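Local coordinates for putative fimbrium subunit Fim1C (Bacteroides uniformis, PDB 4K4K), which probably forms part of the tip of fimbriae, the filamentous cell-surface appendages that mediate cell adhesion and biofilm formation, at residues I146-D151 with L218-P223; W232-A237 with Y249-T254. One frame throughout, in Å; residues are numbered along the deposited sequence. Where two conformers were deposited one is given.

Contact 1 of 2, residues I146-D151 with L218-P223; sequences ITIKAD and LTFTVP
Ile-146 and Leu-218 reach for each other tip to tip across the interior, their CD1 methyls meeting at 4.0 Å. At Ile-146 the two branches share the work. A chi1 of -65° sets CG1 beside the backbone N and carries CD1 to the leucine, while CG2, anti to the backbone N, is directed at the ring of Phe-220. That methyl arrives at the edge of the ring, near its plane, with Ile-146 CG2 4.2 Å from Phe-220 CE2. Ile-148 approaches the same ring corner obliquely: its CG1 lies 4.3 Å from Phe-220 CE2, and Ile-148 CD1, beyond it, lies about as close to Phe-220 CD2. One aromatic carbon thus receives two isoleucines from different directions, a task for which beta-branched chains are well shaped, since each presents hydrocarbon along two branches.

The strands behind these residues are not hydrogen-bonded neighbours but belong to facing layers. Their axes come no closer than 11.4 Å and cross at -44°, and interior side chains fill the space between, as in the beta-sandwich expected of a fimbrillin-like protein of the transthyretin clan. Strand 132-150 lies beside strand 247-256 in one layer; strand 217-222 lies between strands 164-177 and 228-233 in the other. Ile-253 touches Ile-146, while Val-165 and Leu-160 pack on Ile-148.

Every second residue turns from this core, and its chemistry changes accordingly. Thr-147, Thr-219 and Thr-221 are partly exposed, beta-branched residues suited to extended backbone yet polar enough for an outer surface, where Thr-219 OG1 forms a hydrogen bond with His-231 ND1.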
loop_
_atom_site.group_PDB
_atom_site.type_symbol
_atom_site.label_atom_id
_atom_site.label_comp_id
_atom_site.label_asym_id
_atom_site.label_seq_id
_atom_site.Cartn_x
_atom_site.Cartn_y
_atom_site.Cartn_z
ATOM N N ILE A 146 -13.466 6.742 1.073
ATOM C CA ILE A 146 -14.567 7.584 1.530
ATOM C C ILE A 146 -15.571 7.818 0.414
ATOM O O ILE A 146 -15.205 8.179 -0.708
ATOM C CB ILE A 146 -13.962 8.912 2.088
ATOM C CG1 ILE A 146 -13.098 8.618 3.347
ATOM C CG2 ILE A 146 -15.034 9.996 2.359
ATOM C CD1 ILE A 146 -12.098 9.634 3.697
ATOM N N THR A 147 -16.861 7.627 0.745
ATOM C CA THR A 147 -17.953 7.911 -0.169
ATOM C C THR A 147 -18.753 9.033 0.465
ATOM O O THR A 147 -19.111 8.936 1.641
ATOM C CB THR A 147 -18.790 6.646 -0.421
ATOM O OG1 THR A 147 -17.915 5.615 -0.858
ATOM C CG2 THR A 147 -19.867 6.851 -1.464
ATOM N N ILE A 148 -19.017 10.097 -0.289
ATOM C CA ILE A 148 -19.792 11.226 0.217
ATOM C C ILE A 148 -21.184 11.229 -0.410
ATOM O O ILE A 148 -21.313 11.049 -1.614
ATOM C CB ILE A 148 -19.037 12.561 -0.077
ATOM C CG1 ILE A 148 -17.664 12.608 0.641
ATOM C CG2 ILE A 148 -19.886 13.803 0.235
ATOM C CD1 ILE A 148 -16.665 13.531 -0.082
ATOM N N LYS A 149 -22.228 11.464 0.397
ATOM C CA LYS A 149 -23.567 11.644 -0.155
ATOM C C LYS A 149 -24.309 12.718 0.629
ATOM O O LYS A 149 -24.016 12.959 1.797
ATOM C CB LYS A 149 -24.375 10.331 -0.206
ATOM C CG LYS A 149 -24.562 9.609 1.120
ATOM C CD LYS A 149 -25.249 8.269 0.891
ATOM C CE LYS A 149 -25.642 7.600 2.182
ATOM N NZ LYS A 149 -26.148 6.218 1.961
ATOM N N ALA A 150 -25.256 13.365 -0.013
ATOM C CA ALA A 150 -26.069 14.360 0.678
ATOM C C ALA A 150 -27.187 13.670 1.448
ATOM O O ALA A 150 -27.532 12.537 1.123
ATOM C CB ALA A 150 -26.660 15.332 -0.326
ATOM N N ASP A 151 -27.806 14.358 2.415
ATOM C CA ASP A 151 -28.959 13.795 3.102
ATOM C C ASP A 151 -30.176 13.658 2.148
ATOM O O ASP A 151 -31.122 12.944 2.476
ATOM C CB ASP A 151 -29.348 14.632 4.341
ATOM C CG ASP A 151 -29.575 16.127 4.136
ATOM O OD1 ASP A 151 -29.648 16.568 2.969
ATOM O OD2 ASP A 151 -29.835 16.823 5.134
ATOM N N LEU A 218 -11.485 14.165 10.017
ATOM C CA LEU A 218 -11.716 14.367 8.594
ATOM C C LEU A 218 -12.343 15.743 8.423
ATOM O O LEU A 218 -13.290 16.068 9.151
ATOM C CB LEU A 218 -12.647 13.300 7.980
ATOM C CG LEU A 218 -12.187 11.861 7.936
ATOM C CD1 LEU A 218 -13.228 11.005 7.239
ATOM C CD2 LEU A 218 -10.833 11.714 7.210
ATOM N N THR A 219 -11.836 16.552 7.481
ATOM C CA THR A 219 -12.424 17.868 7.196
ATOM C C THR A 219 -13.021 17.818 5.801
ATOM O O THR A 219 -12.333 17.455 4.845
ATOM C CB THR A 219 -11.416 19.028 7.376
ATOM O OG1 THR A 219 -10.994 19.038 8.742
ATOM C CG2 THR A 219 -12.018 20.414 7.028
ATOM N N PHE A 220 -14.301 18.191 5.685
ATOM C CA PHE A 220 -15.000 18.258 4.412
ATOM C C PHE A 220 -15.289 19.710 4.108
ATOM O O PHE A 220 -16.065 20.316 4.845
ATOM C CB PHE A 220 -16.325 17.456 4.462
ATOM C CG PHE A 220 -16.122 16.018 4.854
ATOM C CD1 PHE A 220 -16.150 15.632 6.194
ATOM C CD2 PHE A 220 -15.852 15.053 3.892
ATOM C CE1 PHE A 220 -15.913 14.305 6.560
ATOM C CE2 PHE A 220 -15.606 13.732 4.259
ATOM C CZ PHE A 220 -15.629 13.373 5.590
ATOM N N THR A 221 -14.667 20.274 3.058
ATOM C CA THR A 221 -14.896 21.670 2.655
ATOM C C THR A 221 -15.865 21.633 1.482
ATOM O O THR A 221 -15.513 21.088 0.433
ATOM C CB THR A 221 -13.558 22.357 2.326
ATOM O OG1 THR A 221 -12.608 22.058 3.352
ATOM C CG2 THR A 221 -13.698 23.871 2.149
ATOM N N VAL A 222 -17.074 22.164 1.667
ATOM C CA VAL A 222 -18.120 22.150 0.665
ATOM C C VAL A 222 -18.222 23.526 -0.013
ATOM O O VAL A 222 -18.700 24.473 0.608
ATOM C CB VAL A 222 -19.466 21.710 1.297
ATOM C CG1 VAL A 222 -20.541 21.551 0.233
ATOM C CG2 VAL A 222 -19.304 20.408 2.098
ATOM N N PRO A 223 -17.805 23.640 -1.294
ATOM C CA PRO A 223 -17.878 24.950 -1.981
ATOM C C PRO A 223 -19.302 25.486 -2.117
ATOM O O PRO A 223 -19.509 26.692 -1.961
ATOM C CB PRO A 223 -17.264 24.674 -3.354
ATOM C CG PRO A 223 -16.517 23.419 -3.212
ATOM C CD PRO A 223 -17.219 22.609 -2.168
#

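Contact 2 of 2, residues W232-A237 with Y249-T254; sequences WDVNSA and YLYTIT
Trp-232 drives the edge of its six-membered ring toward the face of Tyr-251 in an offset edge-to-face pair, the planes inclined at 68° and the ring centroids 5.5 Å apart. The leading atom is Trp-232 CH2, 3.7 Å from Tyr-251 CE1, with CZ3 close behind. A chi1 of 173°, which puts CG of the tryptophan anti to the backbone N, sends the indole across toward strand 247-256. Val-234 N lies over one face of this indole, 3.9 Å above its plane and displaced toward the rim. Two small aliphatic groups complete the dense side: Ala-237 CB sits at the tyrosine edge, 4.2 Å from Tyr-251 CE1, and Val-234 crosses the phenol end, its CG1 3.6 Å from Tyr-251 OH. Tyr-251 is buried, and its hydroxyl has a polar mate in Ser-240 OG, a hydrogen bond.

Strand 228-233 here leaves its layer of what is probably a transthyretin-like sandwich through a short 3-10 turn, residues 234-236, and the turn covers a ring projecting from the other layer. A phenylalanine in place of Tyr-251 would probably leave Ser-240 without this hydroxyl partner and slacken the fit against Val-234.

On the outer side of the turn the character changes. Asp-233 and Ser-236 are exposed, and polar bonds local to the turn replace apolar packing. The carbonyl oxygen of Asp-233 receives two donors from one residue: Ser-236 N, and Ser-236 OG at 2.7 Å, the latter in the carbonyl plane with a C=O...OG angle of 153°. Serine suits this place because its short arm can fold back onto the chain.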
loop_
_atom_site.group_PDB
_atom_site.type_symbol
_atom_site.label_atom_id
_atom_site.label_comp_id
_atom_site.label_asym_id
_atom_site.label_seq_id
_atom_site.Cartn_x
_atom_site.Cartn_y
_atom_site.Cartn_z
ATOM N N TRP A 232 -15.141 15.881 11.429
ATOM C CA TRP A 232 -15.644 14.661 12.049
ATOM C C TRP A 232 -14.482 13.899 12.671
ATOM O O TRP A 232 -13.459 13.701 12.010
ATOM C CB TRP A 232 -16.414 13.809 11.030
ATOM C CG TRP A 232 -16.826 12.463 11.566
ATOM C CD1 TRP A 232 -17.893 12.184 12.373
ATOM C CD2 TRP A 232 -16.136 11.227 11.365
ATOM N NE1 TRP A 232 -17.914 10.842 12.684
ATOM C CE2 TRP A 232 -16.839 10.230 12.082
ATOM C CE3 TRP A 232 -14.978 10.859 10.650
ATOM C CZ2 TRP A 232 -16.441 8.887 12.078
ATOM C CZ3 TRP A 232 -14.595 9.528 10.637
ATOM C CH2 TRP A 232 -15.320 8.559 11.339
ATOM N N ASP A 233 -14.627 13.498 13.948
ATOM C CA ASP A 233 -13.561 12.794 14.661
ATOM C C ASP A 233 -13.492 11.321 14.261
ATOM O O ASP A 233 -14.438 10.550 14.482
ATOM C CB ASP A 233 -13.703 12.950 16.193
ATOM C CG ASP A 233 -12.907 14.126 16.763
ATOM O OD1 ASP A 233 -11.756 14.362 16.292
ATOM O OD2 ASP A 233 -13.410 14.784 17.704
ATOM N N VAL A 234 -12.351 10.933 13.661
ATOM C CA VAL A 234 -12.099 9.560 13.192
ATOM C C VAL A 234 -12.291 8.549 14.333
ATOM O O VAL A 234 -12.884 7.496 14.103
ATOM C CB VAL A 234 -10.704 9.425 12.523
ATOM C CG1 VAL A 234 -10.387 7.970 12.145
ATOM C CG2 VAL A 234 -10.615 10.332 11.298
ATOM N N ASN A 235 -11.859 8.896 15.553
ATOM C CA ASN A 235 -11.948 8.018 16.726
ATOM C C ASN A 235 -13.415 7.788 17.198
ATOM O O ASN A 235 -13.665 6.834 17.939
ATOM C CB ASN A 235 -11.088 8.575 17.865
ATOM C CG ASN A 235 -10.784 7.571 18.949
ATOM O OD1 ASN A 235 -9.976 6.647 18.779
ATOM N ND2 ASN A 235 -11.454 7.717 20.080
ATOM N N SER A 236 -14.381 8.589 16.709
ATOM C CA SER A 236 -15.782 8.390 17.091
ATOM C C SER A 236 -16.409 7.201 16.324
ATOM O O SER A 236 -17.459 6.709 16.740
ATOM C CB SER A 236 -16.592 9.669 16.898
ATOM O OG SER A 236 -16.882 9.912 15.532
ATOM N N ALA A 237 -15.753 6.715 15.239
ATOM C CA ALA A 237 -16.262 5.575 14.477
ATOM C C ALA A 237 -15.999 4.283 15.231
ATOM O O ALA A 237 -14.950 4.143 15.875
ATOM C CB ALA A 237 -15.634 5.513 13.096
ATOM N N TYR A 249 -10.272 1.066 5.459
ATOM C CA TYR A 249 -11.345 1.694 6.248
ATOM C C TYR A 249 -12.260 2.370 5.276
ATOM O O TYR A 249 -11.818 3.219 4.491
ATOM C CB TYR A 249 -10.785 2.679 7.307
ATOM C CG TYR A 249 -10.004 1.942 8.383
ATOM C CD1 TYR A 249 -8.673 1.578 8.183
ATOM C CD2 TYR A 249 -10.622 1.530 9.565
ATOM C CE1 TYR A 249 -7.971 0.838 9.138
ATOM C CE2 TYR A 249 -9.922 0.811 10.538
ATOM C CZ TYR A 249 -8.596 0.456 10.315
ATOM O OH TYR A 249 -7.881 -0.274 11.244
ATOM N N LEU A 250 -13.517 1.925 5.251
ATOM C CA LEU A 250 -14.513 2.453 4.338
ATOM C C LEU A 250 -15.462 3.325 5.110
ATOM O O LEU A 250 -16.073 2.870 6.075
ATOM C CB LEU A 250 -15.266 1.317 3.612
ATOM C CG LEU A 250 -14.383 0.408 2.761
ATOM C CD1 LEU A 250 -14.045 -0.858 3.504
ATOM C CD2 LEU A 250 -15.052 0.099 1.441
ATOM N N TYR A 251 -15.547 4.602 4.721
ATOM C CA TYR A 251 -16.464 5.523 5.386
ATOM C C TYR A 251 -17.509 6.013 4.422
ATOM O O TYR A 251 -17.171 6.429 3.311
ATOM C CB TYR A 251 -15.723 6.742 5.983
ATOM C CG TYR A 251 -14.658 6.402 7.004
ATOM C CD1 TYR A 251 -14.998 6.095 8.320
ATOM C CD2 TYR A 251 -13.305 6.466 6.678
ATOM C CE1 TYR A 251 -14.021 5.814 9.273
ATOM C CE2 TYR A 251 -12.318 6.168 7.619
ATOM C CZ TYR A 251 -12.683 5.856 8.916
ATOM O OH TYR A 251 -11.718 5.579 9.851
ATOM N N THR A 252 -18.782 6.000 4.852
ATOM C CA THR A 252 -19.873 6.608 4.089
ATOM C C THR A 252 -20.263 7.851 4.867
ATOM O O THR A 252 -20.697 7.757 6.022
ATOM C CB THR A 252 -21.032 5.656 3.806
ATOM O OG1 THR A 252 -20.549 4.543 3.052
ATOM C CG2 THR A 252 -22.161 6.348 3.019
ATOM N N ILE A 253 -20.069 9.015 4.243
ATOM C CA ILE A 253 -20.334 10.303 4.865
ATOM C C ILE A 253 -21.637 10.868 4.345
ATOM O O ILE A 253 -21.759 11.094 3.143
ATOM C CB ILE A 253 -19.158 11.293 4.572
ATOM C CG1 ILE A 253 -17.749 10.628 4.633
ATOM C CG2 ILE A 253 -19.274 12.608 5.362
ATOM C CD1 ILE A 253 -17.227 10.260 5.942
ATOM N N THR A 254 -22.598 11.112 5.237
ATOM C CA THR A 254 -23.836 11.764 4.841
ATOM C C THR A 254 -23.762 13.211 5.324
ATOM O O THR A 254 -23.714 13.465 6.532
ATOM C CB THR A 254 -25.090 11.027 5.351
ATOM O OG1 THR A 254 -25.044 9.674 4.906
ATOM C CG2 THR A 254 -26.377 11.682 4.838
#

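The two contacts bridge the same pair of facing layers, with centres about 11 Å apart, so they are adjoining portions of one apolar core. Residues 146-151 and 249-254 run parallel as neighbouring strands, probably hydrogen-bonded from Thr-147 O to Ile-253 N and from Lys-149 N to Ile-253 O, each at 2.8 Å. In the other layer, strands 217-222 and 228-233 follow each other in the chain and pair antiparallel, Leu-218 with Trp-232. Ile-253, on a strand of contact 2, reaches into contact 1: Ile-253 CD1 packs 3.5 Å from Phe-220 CZ. Both contacts lie well off the centre of the chain, contact 1 about 24 Å and contact 2 about 20 Å away.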